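Local coordinates for protein chloromuconate cycloisomerase (Rhodococcus opacus, PDB 4M0X) that is an enolase-superfamily enzyme of the muconate cycloisomerase family, with a manganese ion bound in its barrel domain, at residues A[82-86]-A[112-118]; A[11-16]-A[365-370]. All coordinates share one frame. Residue numbers count along the deposited sequence, not the author numbering.

Contact 1: A[82-86]-A[112-118]; sequences DPSTI and WDDRERR. Unlike the reference sequence in segment 112-118: Asp113 (reference Thr), Asp114 (reference Ser), Arg115 (reference Ala).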
loop_
_atom_site.group_PDB
_atom_site.type_symbol
_atom_site.label_atom_id
_atom_site.label_comp_id
_atom_site.label_asym_id
_atom_site.label_seq_id
_atom_site.Cartn_x
_atom_site.Cartn_y
_atom_site.Cartn_z
ATOM N N ASP A 82 38.471 -24.728 -16.386
ATOM C CA ASP A 82 37.802 -26.025 -16.425
ATOM C C ASP A 82 36.427 -25.902 -17.126
ATOM O O ASP A 82 35.522 -25.214 -16.635
ATOM C CB ASP A 82 37.655 -26.550 -15.001
ATOM C CG ASP A 82 37.158 -27.996 -14.933
ATOM O OD1 ASP A 82 36.803 -28.626 -15.977
ATOM O OD2 ASP A 82 37.114 -28.496 -13.784
ATOM N N PRO A 83 36.268 -26.576 -18.277
ATOM C CA PRO A 83 35.092 -26.439 -19.127
ATOM C C PRO A 83 33.787 -26.791 -18.417
ATOM O O PRO A 83 32.712 -26.316 -18.838
ATOM C CB PRO A 83 35.335 -27.447 -20.253
ATOM C CG PRO A 83 36.744 -27.879 -20.153
ATOM C CD PRO A 83 37.206 -27.597 -18.768
ATOM N N SER A 84 33.872 -27.622 -17.373
ATOM C CA SER A 84 32.677 -28.038 -16.626
ATOM C C SER A 84 32.195 -27.007 -15.591
ATOM O O SER A 84 31.125 -27.187 -15.005
ATOM C CB SER A 84 32.892 -29.389 -15.940
ATOM O OG SER A 84 33.932 -29.304 -14.973
ATOM N N THR A 85 32.993 -25.962 -15.359
ATOM C CA THR A 85 32.676 -24.956 -14.335
ATOM C C THR A 85 32.003 -23.733 -14.978
ATOM O O THR A 85 32.540 -22.616 -14.966
ATOM C CB THR A 85 33.891 -24.578 -13.427
ATOM O OG1 THR A 85 35.017 -24.167 -14.211
ATOM C CG2 THR A 85 34.314 -25.747 -12.628
ATOM N N ILE A 86 30.818 -23.980 -15.534
ATOM C CA ILE A 86 30.020 -22.978 -16.250
ATOM C C ILE A 86 29.483 -21.941 -15.281
ATOM O O ILE A 86 29.376 -20.751 -15.623
ATOM C CB ILE A 86 28.870 -23.658 -17.030
ATOM C CG1 ILE A 86 29.458 -24.550 -18.131
ATOM C CG2 ILE A 86 27.923 -22.640 -17.662
ATOM C CD1 ILE A 86 28.916 -25.955 -18.123
ATOM N N TRP A 112 27.803 -24.838 -22.682
ATOM C CA TRP A 112 26.841 -25.925 -22.516
ATOM C C TRP A 112 26.834 -26.905 -23.706
ATOM O O TRP A 112 26.772 -28.123 -23.518
ATOM C CB TRP A 112 25.443 -25.399 -22.266
ATOM C CG TRP A 112 25.161 -24.898 -20.888
ATOM C CD1 TRP A 112 24.810 -23.627 -20.542
ATOM C CD2 TRP A 112 25.132 -25.667 -19.679
ATOM N NE1 TRP A 112 24.584 -23.544 -19.191
ATOM C CE2 TRP A 112 24.779 -24.782 -18.631
ATOM C CE3 TRP A 112 25.359 -27.017 -19.375
ATOM C CZ2 TRP A 112 24.670 -25.196 -17.297
ATOM C CZ3 TRP A 112 25.247 -27.427 -18.039
ATOM C CH2 TRP A 112 24.894 -26.511 -17.021
ATOM N N ASP A 113 26.892 -26.381 -24.924
ATOM C CA ASP A 113 27.064 -27.227 -26.110
ATOM C C ASP A 113 28.283 -28.194 -26.004
ATOM O O ASP A 113 28.182 -29.393 -26.255
ATOM C CB ASP A 113 27.189 -26.319 -27.330
ATOM C CG ASP A 113 27.154 -27.084 -28.636
ATOM O OD1 ASP A 113 26.085 -27.635 -28.983
ATOM O OD2 ASP A 113 28.186 -27.113 -29.338
ATOM N N ASP A 114 29.431 -27.637 -25.618
ATOM C CA ASP A 114 30.648 -28.385 -25.273
ATOM C C ASP A 114 30.310 -29.498 -24.258
ATOM O O ASP A 114 30.709 -30.666 -24.420
ATOM C CB ASP A 114 31.676 -27.400 -24.681
ATOM C CG ASP A 114 33.139 -27.911 -24.724
ATOM O OD1 ASP A 114 33.437 -28.954 -25.361
ATOM O OD2 ASP A 114 34.018 -27.243 -24.102
ATOM N N ARG A 115 29.559 -29.139 -23.223
ATOM C CA ARG A 115 29.276 -30.074 -22.165
ATOM C C ARG A 115 28.504 -31.251 -22.732
ATOM O O ARG A 115 28.972 -32.392 -22.690
ATOM C CB ARG A 115 28.499 -29.389 -21.055
ATOM C CG ARG A 115 28.790 -29.973 -19.693
ATOM C CD ARG A 115 30.155 -29.546 -19.194
ATOM N NE ARG A 115 30.562 -30.444 -18.129
ATOM C CZ ARG A 115 31.075 -31.660 -18.317
ATOM N NH1 ARG A 115 31.289 -32.126 -19.539
ATOM N NH2 ARG A 115 31.367 -32.414 -17.274
ATOM N N GLU A 116 27.338 -30.947 -23.299
ATOM C CA GLU A 116 26.499 -31.921 -23.986
ATOM C C GLU A 116 27.267 -32.834 -24.933
ATOM O O GLU A 116 26.997 -34.015 -25.023
ATOM N N ARG A 117 28.246 -32.298 -25.629
ATOM C CA ARG A 117 29.035 -33.146 -26.519
ATOM C C ARG A 117 30.148 -33.960 -25.895
ATOM O O ARG A 117 30.444 -35.041 -26.374
ATOM C CB ARG A 117 29.599 -32.310 -27.618
ATOM C CG ARG A 117 28.482 -31.922 -28.508
ATOM C CD ARG A 117 28.972 -30.906 -29.459
ATOM N NE ARG A 117 27.848 -30.435 -30.221
ATOM C CZ ARG A 117 27.925 -29.432 -31.077
ATOM N NH1 ARG A 117 29.082 -28.804 -31.250
ATOM N NH2 ARG A 117 26.855 -29.051 -31.755
ATOM N N ARG A 118 30.795 -33.432 -24.861
ATOM C CA ARG A 118 31.724 -34.254 -24.123
ATOM C C ARG A 118 30.931 -35.446 -23.551
ATOM O O ARG A 118 31.320 -36.588 -23.766
ATOM C CB ARG A 118 32.476 -33.444 -23.068
ATOM C CG ARG A 118 33.253 -32.282 -23.673
ATOM C CD ARG A 118 33.778 -31.320 -22.606
ATOM N NE ARG A 118 33.011 -30.065 -22.549
ATOM C CZ ARG A 118 32.679 -29.408 -21.429
ATOM N NH1 ARG A 118 33.032 -29.903 -20.248
ATOM N NH2 ARG A 118 31.984 -28.259 -21.482
#

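Contact 2: A[11-16]-A[365-370]; sequences TIVDLP and LRKYSR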
loop_
_atom_site.group_PDB
_atom_site.type_symbol
_atom_site.label_atom_id
_atom_site.label_comp_id
_atom_site.label_asym_id
_atom_site.label_seq_id
_atom_site.Cartn_x
_atom_site.Cartn_y
_atom_site.Cartn_z
ATOM N N THR A 11 33.654 -14.963 -34.429
ATOM C CA THR A 11 33.650 -14.586 -35.841
ATOM C C THR A 11 32.284 -14.061 -36.264
ATOM O O THR A 11 31.255 -14.768 -36.117
ATOM C CB THR A 11 33.855 -15.816 -36.736
ATOM O OG1 THR A 11 35.077 -16.488 -36.394
ATOM C CG2 THR A 11 33.830 -15.419 -38.203
ATOM N N ILE A 12 32.295 -12.855 -36.829
ATOM C CA ILE A 12 31.100 -12.183 -37.313
ATOM C C ILE A 12 30.611 -12.866 -38.628
ATOM O O ILE A 12 31.356 -12.969 -39.607
ATOM C CB ILE A 12 31.379 -10.661 -37.436
ATOM C CG1 ILE A 12 31.798 -10.089 -36.075
ATOM C CG2 ILE A 12 30.191 -9.873 -37.956
ATOM C CD1 ILE A 12 32.523 -8.747 -36.159
ATOM N N VAL A 13 29.372 -13.361 -38.623
ATOM C CA VAL A 13 28.803 -14.057 -39.781
ATOM C C VAL A 13 27.552 -13.353 -40.326
ATOM O O VAL A 13 26.693 -12.883 -39.558
ATOM C CB VAL A 13 28.397 -15.490 -39.402
ATOM C CG1 VAL A 13 27.747 -16.193 -40.601
ATOM C CG2 VAL A 13 29.567 -16.247 -38.821
ATOM N N ASP A 14 27.425 -13.263 -41.635
ATOM C CA ASP A 14 26.226 -12.619 -42.183
ATOM C C ASP A 14 25.489 -13.690 -42.920
ATOM O O ASP A 14 26.084 -14.396 -43.718
ATOM C CB ASP A 14 26.535 -11.468 -43.149
ATOM C CG ASP A 14 27.240 -10.272 -42.482
ATOM O OD1 ASP A 14 26.768 -9.721 -41.437
ATOM O OD2 ASP A 14 28.276 -9.856 -43.060
ATOM N N LEU A 15 24.203 -13.824 -42.657
ATOM C CA LEU A 15 23.434 -14.917 -43.251
ATOM C C LEU A 15 22.319 -14.436 -44.142
ATOM O O LEU A 15 21.460 -13.658 -43.715
ATOM C CB LEU A 15 22.880 -15.852 -42.159
ATOM C CG LEU A 15 23.949 -16.674 -41.434
ATOM C CD1 LEU A 15 23.312 -17.592 -40.413
ATOM C CD2 LEU A 15 24.794 -17.476 -42.423
ATOM N N PRO A 16 22.318 -14.898 -45.391
ATOM C CA PRO A 16 21.277 -14.538 -46.360
ATOM C C PRO A 16 19.889 -14.904 -45.836
ATOM O O PRO A 16 19.681 -16.011 -45.371
ATOM C CB PRO A 16 21.640 -15.386 -47.571
ATOM C CG PRO A 16 22.279 -16.586 -46.974
ATOM C CD PRO A 16 23.148 -15.997 -45.890
ATOM N N LEU A 365 30.736 -21.621 -42.464
ATOM C CA LEU A 365 31.240 -20.599 -41.584
ATOM C C LEU A 365 32.218 -19.710 -42.361
ATOM O O LEU A 365 32.120 -18.473 -42.317
ATOM C CB LEU A 365 31.906 -21.180 -40.329
ATOM C CG LEU A 365 32.684 -20.110 -39.533
ATOM C CD1 LEU A 365 31.784 -18.986 -39.028
ATOM C CD2 LEU A 365 33.467 -20.708 -38.377
ATOM N N ARG A 366 33.147 -20.334 -43.081
ATOM C CA ARG A 366 34.174 -19.587 -43.795
ATOM C C ARG A 366 33.467 -18.744 -44.818
ATOM O O ARG A 366 33.698 -17.553 -44.875
ATOM C CB ARG A 366 35.165 -20.534 -44.465
ATOM C CG ARG A 366 36.247 -19.851 -45.273
ATOM C CD ARG A 366 36.997 -20.855 -46.132
ATOM N NE ARG A 366 36.203 -21.320 -47.273
ATOM C CZ ARG A 366 35.761 -20.545 -48.272
ATOM N NH1 ARG A 366 36.006 -19.242 -48.276
ATOM N NH2 ARG A 366 35.058 -21.075 -49.271
ATOM N N LYS A 367 32.555 -19.384 -45.567
ATOM C CA LYS A 367 31.840 -18.785 -46.709
ATOM C C LYS A 367 31.080 -17.563 -46.299
ATOM O O LYS A 367 31.070 -16.584 -47.043
ATOM C CB LYS A 367 30.872 -19.780 -47.383
ATOM C CG LYS A 367 30.405 -19.356 -48.768
ATOM C CD LYS A 367 28.935 -19.667 -49.055
ATOM C CE LYS A 367 28.727 -20.854 -49.987
ATOM N NZ LYS A 367 27.442 -20.681 -50.710
ATOM N N TYR A 368 30.457 -17.609 -45.121
ATOM C CA TYR A 368 29.631 -16.500 -44.683
ATOM C C TYR A 368 30.253 -15.638 -43.604
ATOM O O TYR A 368 29.578 -14.749 -43.078
ATOM C CB TYR A 368 28.237 -16.962 -44.274
ATOM C CG TYR A 368 27.404 -17.553 -45.388
ATOM C CD1 TYR A 368 26.941 -16.757 -46.436
ATOM C CD2 TYR A 368 27.069 -18.916 -45.392
ATOM C CE1 TYR A 368 26.161 -17.291 -47.455
ATOM C CE2 TYR A 368 26.288 -19.471 -46.405
ATOM C CZ TYR A 368 25.821 -18.657 -47.436
ATOM O OH TYR A 368 25.027 -19.188 -48.460
ATOM N N SER A 369 31.533 -15.848 -43.291
ATOM C CA SER A 369 32.233 -14.903 -42.418
ATOM C C SER A 369 32.259 -13.540 -43.065
ATOM O O SER A 369 32.360 -13.426 -44.286
ATOM C CB SER A 369 33.648 -15.338 -42.145
ATOM O OG SER A 369 33.639 -16.434 -41.255
ATOM N N ARG A 370 32.139 -12.500 -42.250
ATOM C CA ARG A 370 32.228 -11.150 -42.761
ATOM C C ARG A 370 33.690 -10.736 -42.953
ATOM O O ARG A 370 34.539 -11.028 -42.091
ATOM C CB ARG A 370 31.533 -10.194 -41.810
ATOM C CG ARG A 370 31.526 -8.761 -42.311
ATOM C CD ARG A 370 31.208 -7.836 -41.162
ATOM N NE ARG A 370 29.790 -7.909 -40.850
ATOM C CZ ARG A 370 29.190 -7.157 -39.947
ATOM N NH1 ARG A 370 29.879 -6.285 -39.220
ATOM N NH2 ARG A 370 27.904 -7.308 -39.768
HETATM O O HOH W 1 34.266 -12.458 -39.495
#

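Contact 1: A[82-86]-A[112-118]
Loop-to-helix packing joins 82-86, the link leading into helix 86-96, to the last two turns of helix 101-118 in the alpha+beta capping domain of this enolase-superfamily protein. Asp82 does not touch the helix; it shapes the loop. Its carbonyl O accepts a bond from Thr85 N at 2.9 Å, closing a type I turn from Asp82 to Thr85, and a second from Thr85 OG1 at 2.7 Å, while Asp82 OD1 takes the hydroxyl of Ser84 OG at 3.1 Å. Pro83 sits at the tip of this turn with its CB directed toward the helix, over one face of the Arg118 guanidinium (Pro83 CB to Arg118 NH1, 3.4 Å). The backbone adds a weak hydrogen bond, Arg118 NH2 to Pro83 O at 3.4 Å with an N-H...O angle of 142°. A salt bridge from Arg118 NE to Asp114 OD1, 3.1 Å, ties this guanidinium to its own helix. Ser84 meets the other arginine, Arg115, one turn earlier in the helix, its CB 3.4 Å from Arg115 NE; that guanidinium also forms a salt bridge with Asp125 of the second subunit, so the contact lies at a subunit interface. Thr85, its CB turned away from helix 101-118, occupies the N-cap position of helix 86-96. Ile86 then points its CB toward helix 101-118 and buries 80 Å², the most of any residue here. Its CD1 touches Arg115 CD at 3.9 Å and makes a CH-pi contact over the Trp112 indole: Ile86 CD1 lies 3.9 Å from the centroid of the Trp112 six-membered ring, 11° off the ring normal.

Contact 2: A[11-16]-A[365-370]
A single antiparallel bridge adds the C-terminal tail to strand 5-17 of the capping-domain sheet, just beyond helix 362-368. Val13 and Ser369 form a non-hydrogen-bonded pair, CA atoms 4.4 Å apart, flanked by two backbone bonds: Arg370 N to Ile12 O at 2.8 Å and Asp14 N to Tyr368 O at 3.0 Å. A water donates to both Ile12 O and Arg370 O, each 3.0 Å away. Side chains extend the join. The Arg370 guanidinium covers Ile12 CG2 with one face and at its edge forms a salt bridge with Asp14 (Arg370 NH2 to Asp14 OD1, 3.1 Å); Glu64 is a second acidic partner of Arg370, and Ser32 also bonds Asp14. Val13 CG2 meets Leu365 CD1 at 3.5 Å, and Pro16 CD lies 4.1 Å from the Tyr368 ring centroid, a CH-pi contact. Since strand 27-40 pairs with Thr11, Val13 and Leu15, the tail takes the other side of the strand, as in enolase-superfamily folds whose C-terminal segment returns to the N-terminal capping domain.

Overall arrangement
The two contacts lie in separate parts of the capping domain, their centres 25 Å apart and their nearest atoms about 12 Å apart, without touching. Along the chain the order is 11-16, 82-86, 112-118 and finally 365-370, so contact 2 encloses contact 1. Contact 1 is local, spanning 25 residues that are mostly helical. Contact 2 instead bridges 348 residues, including the whole parallel-stranded barrel with the manganese ligands Asp196, Glu222 and Asp247. Strand 27-40 relates both: it pairs with strand 5-17 and touches Asp114 and Arg118. Contact 1 thus packs the loop leading into helix 86-96 against the end of helix 101-118, beside a second subunit, whereas contact 2 ties the chain's end back to its beginning.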